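Local coordinates for protein DyP-type peroxidase (PDB 6FSK) that probably uses hydrogen peroxide to oxidise dyes and other substrates, Mn(II) apparently among them, at a bound heme b, at residues D191-P196 against R352-R356. The protein carries 1 engineered substitution. Numbering follows the deposited sequence.
Sequences DGISHP and RIIRR. Unlike the reference sequence in segment 191-196: His195 (reference Asn). With HEM (protoporphyrin IX containing Fe), chain C.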
# COMPACT_ATOMS: atom_id res chain seq x y z
N ASP A 191 11.00 1.24 -3.74
CA ASP A 191 9.56 1.33 -3.51
C ASP A 191 9.23 2.78 -3.26
O ASP A 191 10.06 3.56 -2.81
CB ASP A 191 9.25 0.49 -2.25
CG ASP A 191 7.75 0.12 -2.08
OD1 ASP A 191 6.94 0.21 -3.01
OD2 ASP A 191 7.40 -0.26 -0.93
N GLY A 192 8.02 3.15 -3.59
CA GLY A 192 7.59 4.53 -3.39
C GLY A 192 7.69 5.46 -4.56
O GLY A 192 7.73 6.66 -4.37
N ILE A 193 7.80 4.94 -5.78
CA ILE A 193 8.13 5.71 -6.95
C ILE A 193 6.84 6.33 -7.50
O ILE A 193 6.78 7.51 -7.85
CB ILE A 193 8.83 4.87 -8.03
CG1 ILE A 193 10.14 4.30 -7.44
CG2 ILE A 193 9.00 5.61 -9.35
CD1 ILE A 193 10.79 3.23 -8.27
N SER A 194 5.87 5.46 -7.78
CA SER A 194 4.71 5.87 -8.55
C SER A 194 3.45 6.07 -7.71
O SER A 194 2.89 5.09 -7.22
CB SER A 194 4.39 4.88 -9.71
OG SER A 194 3.27 5.32 -10.51
N HIS A 195 2.96 7.32 -7.62
CA HIS A 195 1.72 7.63 -6.94
C HIS A 195 0.89 8.54 -7.82
O HIS A 195 1.45 9.21 -8.68
CB HIS A 195 1.90 8.39 -5.65
CG HIS A 195 2.79 7.69 -4.68
ND1 HIS A 195 2.37 6.56 -4.00
CD2 HIS A 195 4.07 7.93 -4.31
CE1 HIS A 195 3.38 6.11 -3.26
NE2 HIS A 195 4.42 6.92 -3.44
N PRO A 196 -0.42 8.56 -7.62
CA PRO A 196 -1.19 9.49 -8.43
C PRO A 196 -0.92 10.92 -7.98
O PRO A 196 -0.81 11.20 -6.75
CB PRO A 196 -2.63 9.14 -8.10
CG PRO A 196 -2.52 8.55 -6.68
CD PRO A 196 -1.29 7.71 -6.79
N ARG A 352 -7.02 4.20 -8.19
CA ARG A 352 -5.73 4.69 -7.75
C ARG A 352 -5.68 4.71 -6.23
O ARG A 352 -6.69 4.94 -5.56
CB ARG A 352 -5.43 6.10 -8.32
CG ARG A 352 -5.47 6.10 -9.83
CD ARG A 352 -4.53 5.18 -10.52
NE ARG A 352 -3.11 5.39 -10.15
CZ ARG A 352 -2.31 6.27 -10.68
NH1 ARG A 352 -2.75 7.18 -11.60
NH2 ARG A 352 -1.07 6.34 -10.25
N ILE A 353 -4.46 4.52 -5.71
CA ILE A 353 -4.20 4.56 -4.29
C ILE A 353 -2.93 5.26 -4.01
O ILE A 353 -2.01 5.28 -4.84
CB ILE A 353 -4.14 3.11 -3.66
CG1 ILE A 353 -3.00 2.27 -4.32
CG2 ILE A 353 -5.46 2.41 -3.77
CD1 ILE A 353 -2.80 0.94 -3.62
N ILE A 354 -2.87 5.89 -2.81
CA ILE A 354 -1.65 6.50 -2.37
C ILE A 354 -1.08 5.57 -1.32
O ILE A 354 -1.70 5.34 -0.30
CB ILE A 354 -1.85 7.92 -1.78
CG1 ILE A 354 -2.26 8.88 -2.90
CG2 ILE A 354 -0.61 8.37 -1.08
CD1 ILE A 354 -2.67 10.23 -2.33
N ARG A 355 0.16 5.12 -1.52
CA ARG A 355 0.82 4.17 -0.57
C ARG A 355 1.78 4.86 0.35
O ARG A 355 2.52 5.79 -0.04
CB ARG A 355 1.58 3.12 -1.34
CG ARG A 355 0.69 2.21 -2.11
CD ARG A 355 1.43 1.37 -3.15
NE ARG A 355 2.05 2.22 -4.18
CZ ARG A 355 3.35 2.17 -4.48
NH1 ARG A 355 4.18 1.28 -3.92
NH2 ARG A 355 3.82 3.01 -5.35
N ARG A 356 1.77 4.46 1.62
CA ARG A 356 2.65 5.04 2.64
C ARG A 356 3.37 3.86 3.38
O ARG A 356 3.46 3.92 4.61
CB ARG A 356 1.91 5.92 3.63
CG ARG A 356 1.14 7.03 3.03
CD ARG A 356 2.03 8.12 2.46
NE ARG A 356 1.25 9.23 1.97
CZ ARG A 356 1.53 10.00 0.91
NH1 ARG A 356 2.57 9.79 0.16
NH2 ARG A 356 0.69 11.01 0.61
CHA HEM C . 4.25 -0.58 -6.83
CHB HEM C . 6.47 -3.81 -4.02
CHC HEM C . 2.24 -4.82 -1.96
CHD HEM C . -0.05 -1.81 -4.98
C1A HEM C . 5.26 -1.35 -6.26
C2A HEM C . 6.65 -1.31 -6.59
C3A HEM C . 7.28 -2.17 -5.78
C4A HEM C . 6.27 -2.81 -5.00
CMA HEM C . 8.73 -2.51 -5.80
CAA HEM C . 7.26 -0.45 -7.69
CBA HEM C . 7.79 0.92 -7.31
CGA HEM C . 6.70 1.90 -6.95
O1A HEM C . 6.01 2.41 -7.83
O2A HEM C . 6.54 2.18 -5.73
C1B HEM C . 5.52 -4.41 -3.19
C2B HEM C . 5.77 -5.33 -2.17
C3B HEM C . 4.60 -5.62 -1.54
C4B HEM C . 3.59 -4.83 -2.25
CMB HEM C . 7.10 -5.95 -1.85
CAB HEM C . 4.24 -6.52 -0.42
CBB HEM C . 5.11 -6.94 0.47
C1C HEM C . 1.21 -4.20 -2.60
C2C HEM C . -0.17 -4.30 -2.38
C3C HEM C . -0.85 -3.48 -3.23
C4C HEM C . 0.17 -2.78 -3.99
CMC HEM C . -0.78 -5.17 -1.31
CAC HEM C . -2.29 -3.26 -3.50
CBC HEM C . -3.25 -4.18 -3.27
C1D HEM C . 0.98 -1.18 -5.69
C2D HEM C . 0.68 -0.03 -6.60
C3D HEM C . 1.93 0.33 -7.08
C4D HEM C . 2.87 -0.62 -6.52
CMD HEM C . -0.62 0.61 -6.88
CAD HEM C . 2.25 1.42 -8.10
CBD HEM C . 2.10 0.95 -9.52
CGD HEM C . 2.30 2.08 -10.50
O1D HEM C . 3.13 1.81 -11.41
O2D HEM C . 1.78 3.16 -10.31
NA HEM C . 4.99 -2.37 -5.34
NB HEM C . 4.19 -4.17 -3.28
NC HEM C . 1.39 -3.34 -3.71
ND HEM C . 2.27 -1.53 -5.75
FE HEM C . 3.21 -2.90 -4.59
O HOH W 1 0.23 4.38 -8.44
O HOH W 2 0.59 4.53 -5.19
O HOH W 3 1.78 7.53 -10.95
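This is a buried polar contact beside the heme. The loop 191-196, which follows strand 166-175, meets residues 352-356, which lead into strand 354-360, an outermost strand of the antiparallel sheet. Arg355 reaches into the loop. Its NH2 gives a hydrogen bond to Ser194 O (2.9 Å). Its NH1 forms a salt bridge with Asp191 OD1 (3.1 Å); the hydrogen bond in that pair is weak. Both nitrogens also donate to heme O2A, NH1 at 3.1 Å and NH2 at 2.9 Å. The guanidinium lies between His195 CE1 on one face and heme CHA on the other. His195 differs from the reference asparagine. The backbone N atoms of Gly192 and Ile193 share heme O2A, at 2.8 and 3.0 Å, while Ser194 N binds O1A (3.1 Å). Ser194 OG donates to the second propionate at O2D (2.6 Å). Asp191 and Gly192 end the GXXDG sequence motif of DyP-type peroxidases. In this family the motif aspartate and an arginine line the distal side of the heme and assist peroxide activation, a role Asp191 and Arg355 probably share here. His329 is the axial iron ligand. Three waters complete the contact; only water 2 joins the two backbones, by hydrogen bonds to Ser194 O and Ile353 O. It is also hydrogen-bonded to Arg355 NE and His195 ND1. Waters 1 and 3 tie Arg352 NH2 to Ser194 O and OG respectively, and water 1 also reaches heme O2D. Arg352 makes a cation-pi contact with Tyr334. At the far end, Pro196 CA covers a face of the Arg352 guanidinium, and Pro196 CG packs on Ile354 CG1 (3.8 Å).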